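Local coordinates for diaminopimelate decarboxylase (PDB 2P3E), which catalyses the pyridoxal-phosphate-dependent decarboxylation of meso-diaminopimelate to L-lysine, the last step of lysine biosynthesis by the diaminopimelate pathway, at the interface of chains A and B. Residues are numbered along the deposited sequence; one frame, centred on the assembly and turned at random. Chains: chain A/B, Diaminopimelate decarboxylase.

Contact 1: the interface of chains A and B. Residues chain A 297-299; chain B 130-131, 133, 175, 177.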
# COMPACT_ATOMS: atom_id res chain seq x y z
N PHE A 297 1.88 17.73 15.58
CA PHE A 297 3.01 18.62 15.83
C PHE A 297 3.22 19.60 14.69
O PHE A 297 2.89 19.31 13.54
CB PHE A 297 4.31 17.84 16.02
CG PHE A 297 4.23 16.75 17.06
CD1 PHE A 297 4.18 15.42 16.68
CD2 PHE A 297 4.25 17.07 18.41
CE1 PHE A 297 4.12 14.41 17.64
CE2 PHE A 297 4.19 16.06 19.38
CZ PHE A 297 4.12 14.73 18.98
N LEU A 298 3.75 20.77 15.04
CA LEU A 298 4.28 21.70 14.06
C LEU A 298 5.80 21.77 14.24
O LEU A 298 6.28 21.80 15.38
CB LEU A 298 3.69 23.10 14.24
CG LEU A 298 2.17 23.32 14.31
CD1 LEU A 298 1.88 24.81 14.57
CD2 LEU A 298 1.48 22.87 13.04
N LYS A 299 6.54 21.77 13.14
CA LYS A 299 7.99 21.97 13.20
C LYS A 299 8.51 22.74 11.99
O LYS A 299 7.97 22.64 10.88
CB LYS A 299 8.76 20.65 13.44
CG LYS A 299 8.88 19.70 12.25
CD LYS A 299 9.73 18.44 12.58
CE LYS A 299 11.23 18.67 12.36
NZ LYS A 299 12.04 17.40 12.47
N GLU B 130 11.93 14.21 17.50
CA GLU B 130 11.85 14.77 16.17
C GLU B 130 11.43 16.25 16.13
O GLU B 130 11.55 16.89 15.08
CB GLU B 130 10.87 13.93 15.33
CG GLU B 130 11.36 12.52 15.02
CD GLU B 130 12.46 12.47 13.96
OE1 GLU B 130 12.80 13.52 13.36
OE2 GLU B 130 12.98 11.36 13.74
N SER B 131 10.96 16.80 17.26
CA SER B 131 10.62 18.22 17.33
C SER B 131 10.65 18.78 18.75
O SER B 131 10.59 18.04 19.74
CB SER B 131 9.24 18.50 16.70
OG SER B 131 8.24 17.83 17.45
N GLN B 133 8.23 20.73 19.97
CA GLN B 133 6.89 20.55 20.50
C GLN B 133 6.73 19.16 21.13
O GLN B 133 6.11 19.01 22.19
CB GLN B 133 5.84 20.83 19.42
CG GLN B 133 4.43 20.89 19.96
CD GLN B 133 3.43 21.44 18.97
OE1 GLN B 133 3.66 21.44 17.76
NE2 GLN B 133 2.31 21.94 19.49
N LYS B 175 11.02 15.71 6.62
CA LYS B 175 10.37 16.06 7.89
C LYS B 175 11.20 15.65 9.11
O LYS B 175 10.84 15.98 10.25
CB LYS B 175 8.97 15.42 7.97
CG LYS B 175 8.97 13.87 7.88
CD LYS B 175 7.55 13.32 7.85
CE LYS B 175 7.54 11.79 7.72
NZ LYS B 175 6.17 11.26 7.45
N GLY B 177 14.47 15.05 11.81
CA GLY B 177 15.69 15.54 12.45
C GLY B 177 15.78 17.05 12.57
O GLY B 177 14.87 17.80 12.18
O HOH W 1 8.40 21.97 17.19
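The side-chain amine nitrogen NZ of A:Lys299 is gripped by three backbone carbonyl oxygens of chain B. NZ donates to B:Glu130 O at 2.7 Å, in the plane of that carbonyl; to B:Gly177 O at 2.9 Å, tilted from the plane of its own carbonyl; and to B:Lys175 O from above the plane of that one. Three acceptors match the three N-H groups that a protonated amine would offer, which would fix the rotation of the head group. The lysine reaches them by leaving its backbone with CG between N and the carbonyl carbon (chi1 75°) and then bending at chi3, while its CB rests against B:Ser131 CB at 3.9 Å. The B:Glu130 carboxylate serves as second shell: its OE1 accepts from B:Gly177 N at 2.7 Å, met nearly along the C-O axis, and so ties the two carbonyl-bearing segments together. The same OE1 lies 4.1 Å from A:Lys299 NZ, not in contact, though its charge is likely to favour the ammonium form.

On the neighbouring residue, the backbone A:Leu298 N donates to the side-chain amide oxygen OE1 of B:Gln133 at 2.8 Å, in a nearly straight bond (174° at hydrogen). An extended chain beyond CG carries that amide to the strand, passing A:Phe297, whose ring is turned 67° from the amide plane. Water 1 joins A:Leu298 O to B:Gln133 N, adding a bridged link between the same two residues. In this homodimer, strand 289-301 of one subunit thus meets the start of helix 132-145 and the loops holding residues 130-131 and 175-177 of the other, all chain B residues lying in the pyridoxal-binding domain.

Contact 2: the interface of chains A and B. Residues chain A 412-413, 415-416; chain B 390, 405, 408, 412.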
# COMPACT_ATOMS: atom_id res chain seq x y z
N TYR A 412 -5.87 -7.22 15.09
CA TYR A 412 -6.41 -7.53 13.75
C TYR A 412 -5.29 -7.68 12.70
O TYR A 412 -5.33 -8.58 11.83
CB TYR A 412 -7.35 -6.39 13.32
CG TYR A 412 -7.76 -6.47 11.86
CD1 TYR A 412 -8.82 -7.31 11.44
CD2 TYR A 412 -7.09 -5.72 10.89
CE1 TYR A 412 -9.21 -7.37 10.10
CE2 TYR A 412 -7.47 -5.79 9.54
CZ TYR A 412 -8.52 -6.59 9.15
OH TYR A 412 -8.87 -6.64 7.82
N ILE A 413 -4.31 -6.79 12.77
CA ILE A 413 -3.21 -6.75 11.79
C ILE A 413 -2.45 -8.08 11.78
O ILE A 413 -2.13 -8.60 10.71
CB ILE A 413 -2.23 -5.58 12.08
CG1 ILE A 413 -2.99 -4.23 12.03
CG2 ILE A 413 -1.01 -5.59 11.07
CD1 ILE A 413 -2.05 -2.99 12.34
N GLU A 415 -3.53 -10.97 13.43
CA GLU A 415 -4.40 -12.12 13.73
C GLU A 415 -4.05 -13.43 12.98
O GLU A 415 -3.98 -14.48 13.63
CB GLU A 415 -5.89 -11.75 13.57
CG GLU A 415 -6.87 -12.84 14.10
CD GLU A 415 -7.17 -13.92 13.07
OE1 GLU A 415 -6.94 -13.71 11.85
OE2 GLU A 415 -7.64 -15.00 13.49
N PRO A 416 -3.82 -13.38 11.64
CA PRO A 416 -3.46 -14.60 10.92
C PRO A 416 -2.13 -15.23 11.35
O PRO A 416 -1.82 -16.33 10.92
CB PRO A 416 -3.38 -14.15 9.44
CG PRO A 416 -4.24 -12.92 9.40
CD PRO A 416 -3.94 -12.24 10.70
N ARG B 390 -4.02 -11.12 1.44
CA ARG B 390 -2.57 -11.14 1.44
C ARG B 390 -2.01 -12.56 1.57
O ARG B 390 -2.72 -13.51 1.95
CB ARG B 390 -2.00 -10.22 2.52
CG ARG B 390 -2.35 -8.74 2.28
CD ARG B 390 -1.77 -7.81 3.34
NE ARG B 390 -2.41 -8.01 4.66
CZ ARG B 390 -2.45 -7.10 5.62
NH1 ARG B 390 -1.89 -5.90 5.42
NH2 ARG B 390 -3.04 -7.36 6.78
N ARG B 405 2.38 -17.03 9.05
CA ARG B 405 1.15 -16.26 8.82
C ARG B 405 0.25 -17.03 7.87
O ARG B 405 0.66 -17.35 6.76
CB ARG B 405 1.44 -14.86 8.25
CG ARG B 405 0.19 -13.95 8.27
CD ARG B 405 0.43 -12.57 7.65
NE ARG B 405 -0.85 -11.84 7.56
CZ ARG B 405 -1.26 -10.92 8.43
NH1 ARG B 405 -0.51 -10.56 9.46
NH2 ARG B 405 -2.43 -10.32 8.23
N GLU B 408 -4.82 -15.00 4.26
CA GLU B 408 -6.09 -14.35 4.56
C GLU B 408 -7.18 -14.87 3.63
O GLU B 408 -6.89 -15.43 2.58
CB GLU B 408 -5.93 -12.83 4.41
CG GLU B 408 -4.96 -12.24 5.42
CD GLU B 408 -4.52 -10.82 5.06
OE1 GLU B 408 -5.05 -10.27 4.08
OE2 GLU B 408 -3.69 -10.27 5.79
N TYR B 412 -11.74 -11.83 6.19
CA TYR B 412 -10.75 -11.07 7.00
C TYR B 412 -10.64 -9.60 6.58
O TYR B 412 -10.58 -8.70 7.44
CB TYR B 412 -9.37 -11.74 6.90
CG TYR B 412 -8.24 -10.90 7.51
CD1 TYR B 412 -7.97 -10.96 8.87
CD2 TYR B 412 -7.46 -10.07 6.70
CE1 TYR B 412 -6.92 -10.20 9.45
CE2 TYR B 412 -6.42 -9.29 7.25
CZ TYR B 412 -6.15 -9.37 8.62
OH TYR B 412 -5.13 -8.62 9.16
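Around A:Tyr412 and A:Ile413 the backbone has helical torsions, and the short helix 410-414 runs into the 3-10 turn 415-417, presenting carbonyl oxygens to chain B. In this class-II (LysA) decarboxylase homodimer the two copies of Tyr412 stack about the two-fold axis. Their side chains come from opposite directions, with ring planes 1° apart and centroids separated by 4.4 Å; each phenol oxygen lies over the rim of the other ring, which shows an offset stack. CG anti to the backbone N (chi1 about 170° in both chains) directs each ring across the axis, bringing its hydroxyl to the partner's main chain: B:Tyr412 OH donates to A:Tyr412 O at 2.7 Å, and A:Tyr412 OH returns the bond to B:Tyr412 O. Both donors approach out of the carbonyl plane.

Beside the stack, B:Arg405 grips A:Ile413 O end-on, through NH1 at 2.8 Å and NH2 at 3.0 Å. That oxygen lies in the guanidinium plane, while NH1 arrives in the carbonyl plane. A:Pro416 covers one face of the guanidinium, its CG 3.7 Å from B:Arg405 CZ. Second-shell B:Glu408 positions the group: its OE2 takes B:Arg405 NH2 at 2.7 Å on the anti lone pair and receives B:Arg390 NE at 2.8 Å and B:Arg390 NH2 on the syn side, so one carboxylate oxygen accepts from two arginines and probably balances their charge. A leucine in place of B:Arg405 would probably leave A:Ile413 O without these two donors and deprive B:Glu408 of one of its salt-bridge partners. B:Glu408 OE1 also accepts from the backbone B:Arg390 N, met from above the carboxylate plane.

The C-alpha centres of contact 1 and contact 2 lie about 33 Å apart, and no residue or secondary-structure element is common to the two. Both belong to the same two-fold interface of the homodimer; the Tyr412 pair of contact 2 is its own symmetry mate, while the arginine grip beside it and all of contact 1 recur with the chains exchanged. Together they hold the subunits at well-separated points, which should limit rocking. Contact 2 is about 22 Å from A:Cys348, the predicted proton donor, and contact 1 about 36 Å from B:Cys348; neither includes an annotated catalytic or cofactor-binding residue, making assembly the likelier role.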